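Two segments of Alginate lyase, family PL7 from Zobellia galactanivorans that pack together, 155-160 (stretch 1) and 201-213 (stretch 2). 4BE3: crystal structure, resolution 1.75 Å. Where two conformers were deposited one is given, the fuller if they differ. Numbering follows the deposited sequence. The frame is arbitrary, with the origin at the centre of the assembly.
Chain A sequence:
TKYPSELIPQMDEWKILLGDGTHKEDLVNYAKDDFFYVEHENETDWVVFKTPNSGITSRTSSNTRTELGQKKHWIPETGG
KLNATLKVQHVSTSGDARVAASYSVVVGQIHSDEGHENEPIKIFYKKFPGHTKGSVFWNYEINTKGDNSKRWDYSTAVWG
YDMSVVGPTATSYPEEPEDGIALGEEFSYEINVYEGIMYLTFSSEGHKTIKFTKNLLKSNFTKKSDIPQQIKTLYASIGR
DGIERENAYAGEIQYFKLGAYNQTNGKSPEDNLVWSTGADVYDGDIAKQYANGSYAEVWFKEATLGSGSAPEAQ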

# COMPACT_ATOMS: atom_id res chain seq x y z
N SER A 155 24.84 -12.55 1.62
CA SER A 155 24.12 -13.66 1.07
C SER A 155 23.87 -14.77 2.09
O SER A 155 24.81 -15.18 2.84
CB SER A 155 24.99 -14.27 -0.13
OG SER A 155 24.21 -15.25 -0.76
N THR A 156 22.69 -15.32 2.14
CA THR A 156 22.32 -16.31 3.17
C THR A 156 21.77 -17.53 2.50
O THR A 156 20.77 -17.44 1.70
CB THR A 156 21.22 -15.73 4.07
OG1 THR A 156 21.79 -14.66 4.85
CG2 THR A 156 20.72 -16.78 5.11
N ALA A 157 22.34 -18.71 2.72
CA ALA A 157 21.86 -19.91 2.09
C ALA A 157 20.50 -20.43 2.55
O ALA A 157 20.17 -20.26 3.78
CB ALA A 157 22.87 -21.03 2.33
N VAL A 158 19.68 -20.88 1.60
CA VAL A 158 18.44 -21.56 2.00
C VAL A 158 18.66 -23.08 1.90
O VAL A 158 18.65 -23.82 2.97
CB VAL A 158 17.23 -21.14 1.03
CG1 VAL A 158 15.97 -21.87 1.52
CG2 VAL A 158 17.12 -19.61 1.24
N TRP A 159 18.83 -23.59 0.69
CA TRP A 159 19.17 -25.07 0.48
C TRP A 159 20.42 -24.98 -0.38
O TRP A 159 20.46 -24.30 -1.42
CB TRP A 159 18.13 -25.74 -0.37
CG TRP A 159 16.79 -25.72 0.39
CD1 TRP A 159 16.48 -26.34 1.59
CD2 TRP A 159 15.60 -25.12 -0.10
NE1 TRP A 159 15.11 -26.12 1.91
CE2 TRP A 159 14.53 -25.40 0.88
CE3 TRP A 159 15.31 -24.36 -1.28
CZ2 TRP A 159 13.25 -24.89 0.75
CZ3 TRP A 159 13.95 -23.88 -1.43
CH2 TRP A 159 12.94 -24.15 -0.41
N GLY A 160 21.54 -25.57 0.12
CA GLY A 160 22.71 -25.52 -0.74
C GLY A 160 23.68 -24.45 -0.25
O GLY A 160 23.74 -24.15 0.97
N THR A 201 9.84 -17.30 4.17
CA THR A 201 9.63 -18.76 4.37
C THR A 201 9.97 -19.39 3.08
O THR A 201 9.38 -19.02 2.01
CB THR A 201 8.17 -19.07 4.74
OG1 THR A 201 7.84 -18.27 5.90
CG2 THR A 201 7.92 -20.61 5.11
N PHE A 202 10.72 -20.48 3.11
CA PHE A 202 11.02 -21.24 1.90
C PHE A 202 10.69 -22.71 2.08
O PHE A 202 11.02 -23.24 3.14
CB PHE A 202 12.59 -21.20 1.68
CG PHE A 202 13.07 -19.83 1.31
CD1 PHE A 202 13.09 -19.48 -0.06
CD2 PHE A 202 13.51 -18.98 2.31
CE1 PHE A 202 13.62 -18.25 -0.46
CE2 PHE A 202 14.06 -17.71 1.95
CZ PHE A 202 14.07 -17.36 0.55
N SER A 203 9.95 -23.31 1.13
CA SER A 203 9.56 -24.71 1.35
C SER A 203 9.67 -25.46 0.04
O SER A 203 9.59 -24.88 -1.06
CB SER A 203 8.09 -24.74 1.89
OG SER A 203 7.22 -24.21 0.91
N SER A 204 9.89 -26.76 0.13
CA SER A 204 9.98 -27.59 -1.04
C SER A 204 9.79 -29.06 -0.60
O SER A 204 10.29 -29.45 0.44
CB SER A 204 11.32 -27.45 -1.72
OG SER A 204 11.38 -28.26 -2.89
N GLU A 205 8.97 -29.79 -1.33
CA GLU A 205 8.65 -31.15 -0.85
C GLU A 205 9.94 -32.00 -0.66
O GLU A 205 10.82 -32.13 -1.54
CB GLU A 205 7.69 -31.79 -1.85
CG GLU A 205 7.48 -33.30 -1.73
CD GLU A 205 6.77 -33.70 -0.47
OE1 GLU A 205 6.01 -32.84 0.06
OE2 GLU A 205 6.97 -34.86 -0.02
N GLY A 206 10.08 -32.57 0.53
CA GLY A 206 11.23 -33.42 0.74
C GLY A 206 12.43 -32.65 1.28
O GLY A 206 13.44 -33.25 1.53
N HIS A 207 12.32 -31.34 1.44
CA HIS A 207 13.31 -30.50 2.01
C HIS A 207 12.79 -29.78 3.20
O HIS A 207 11.59 -29.67 3.39
CB HIS A 207 13.79 -29.41 1.00
CG HIS A 207 14.31 -30.03 -0.29
ND1 HIS A 207 15.57 -30.44 -0.43
CD2 HIS A 207 13.65 -30.36 -1.48
CE1 HIS A 207 15.73 -30.96 -1.69
NE2 HIS A 207 14.56 -30.91 -2.31
N LYS A 208 13.71 -29.32 4.04
CA LYS A 208 13.30 -28.62 5.25
C LYS A 208 12.71 -27.26 4.89
O LYS A 208 13.15 -26.59 3.97
CB LYS A 208 14.49 -28.26 6.13
CG LYS A 208 15.28 -29.46 6.70
CD LYS A 208 14.48 -30.40 7.61
CE LYS A 208 15.35 -31.56 8.12
NZ LYS A 208 14.80 -32.03 9.42
N THR A 209 11.66 -26.87 5.60
CA THR A 209 11.13 -25.47 5.40
C THR A 209 12.04 -24.57 6.21
O THR A 209 12.34 -24.82 7.41
CB THR A 209 9.72 -25.43 6.01
OG1 THR A 209 8.86 -26.17 5.16
CG2 THR A 209 9.22 -23.99 6.05
N ILE A 210 12.48 -23.49 5.62
CA ILE A 210 13.48 -22.68 6.25
C ILE A 210 12.94 -21.25 6.40
O ILE A 210 12.35 -20.75 5.41
CB ILE A 210 14.68 -22.49 5.33
CG1 ILE A 210 15.23 -23.82 4.72
CG2 ILE A 210 15.81 -21.79 6.12
CD1 ILE A 210 15.74 -24.70 5.76
N LYS A 211 13.07 -20.66 7.57
CA LYS A 211 12.48 -19.31 7.79
C LYS A 211 13.55 -18.34 8.18
O LYS A 211 14.55 -18.76 8.89
CB LYS A 211 11.50 -19.44 8.98
CG LYS A 211 10.19 -20.19 8.55
CD LYS A 211 9.17 -20.15 9.70
CE LYS A 211 8.05 -21.11 9.21
NZ LYS A 211 6.89 -21.23 10.13
N PHE A 212 13.37 -17.03 7.92
CA PHE A 212 14.37 -16.03 8.33
C PHE A 212 13.56 -14.78 8.80
O PHE A 212 12.49 -14.53 8.25
CB PHE A 212 15.23 -15.53 7.17
CG PHE A 212 16.05 -16.66 6.56
CD1 PHE A 212 17.29 -16.98 7.10
CD2 PHE A 212 15.52 -17.43 5.55
CE1 PHE A 212 18.03 -18.09 6.55
CE2 PHE A 212 16.25 -18.56 4.99
CZ PHE A 212 17.54 -18.82 5.53
N THR A 213 14.19 -13.97 9.61
CA THR A 213 13.56 -12.65 10.04
C THR A 213 14.58 -11.63 9.80
O THR A 213 15.75 -11.74 10.29
CB THR A 213 13.16 -12.69 11.51
OG1 THR A 213 12.23 -13.72 11.69
CG2 THR A 213 12.59 -11.32 11.98

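The contact between 155-160 and 201-213 buries 427 Å², counting both sides, and no backbone-to-backbone hydrogen bond crosses it; side chains of stretch 1 pack on both side chains and main chain of stretch 2. Ser155 lies out of reach. Contact begins at Thr156, whose CA-to-CB bond points toward the other stretch and whose chi1 is m; its methyl CG2 comes within 3.3 Å of Phe212 CE1, so the residue meets the ring with carbon. Ala157 directs its CB away and contributes backbone instead, its O lying 3.5 Å from Phe212 CZ.

At Val158 the chain turns a corner. CB points sideways, yet with chi1 at t the two methyls meet three apolar neighbours. Val158 CG2 sits 3.7 Å from the centroid of the Phe202 ring and 12° off its normal, a CH-pi contact over the face, and also 4.0 Å from Phe212 CE2. Val158 CG1 packs 3.4 Å from Phe202 CB and 3.8 Å from Ile210 CG1. A branched side chain suits this buried site because its methyls can serve separate neighbours.

Trp159 gives the largest share, 134 Å² covered. Its indole (chi1 -64°, chi2 -64°) reaches across the two arms near the turn that joins them: Phe202 and Ile210, on the two arms, are joined by Phe202 N to Ile210 O (2.8 Å) and Ile210 N to Phe202 O (2.9 Å). Trp159 CH2 lies 3.6 Å from Phe202 CB, and Trp159 CD1 4.2 Å from Ile210 CG1. The one polar ring atom is satisfied: Trp159 NE1 donates to Lys208 O at 2.9 Å and 155°, with the acceptor near the ring plane, as an indole N-H requires. His207 turns its edge toward the indole face, the five-membered ring and imidazole centroids 5.3 Å apart and the planes at 50°. Gly160 makes no contact; its phi/psi of 102/-144 by itself calls for glycine.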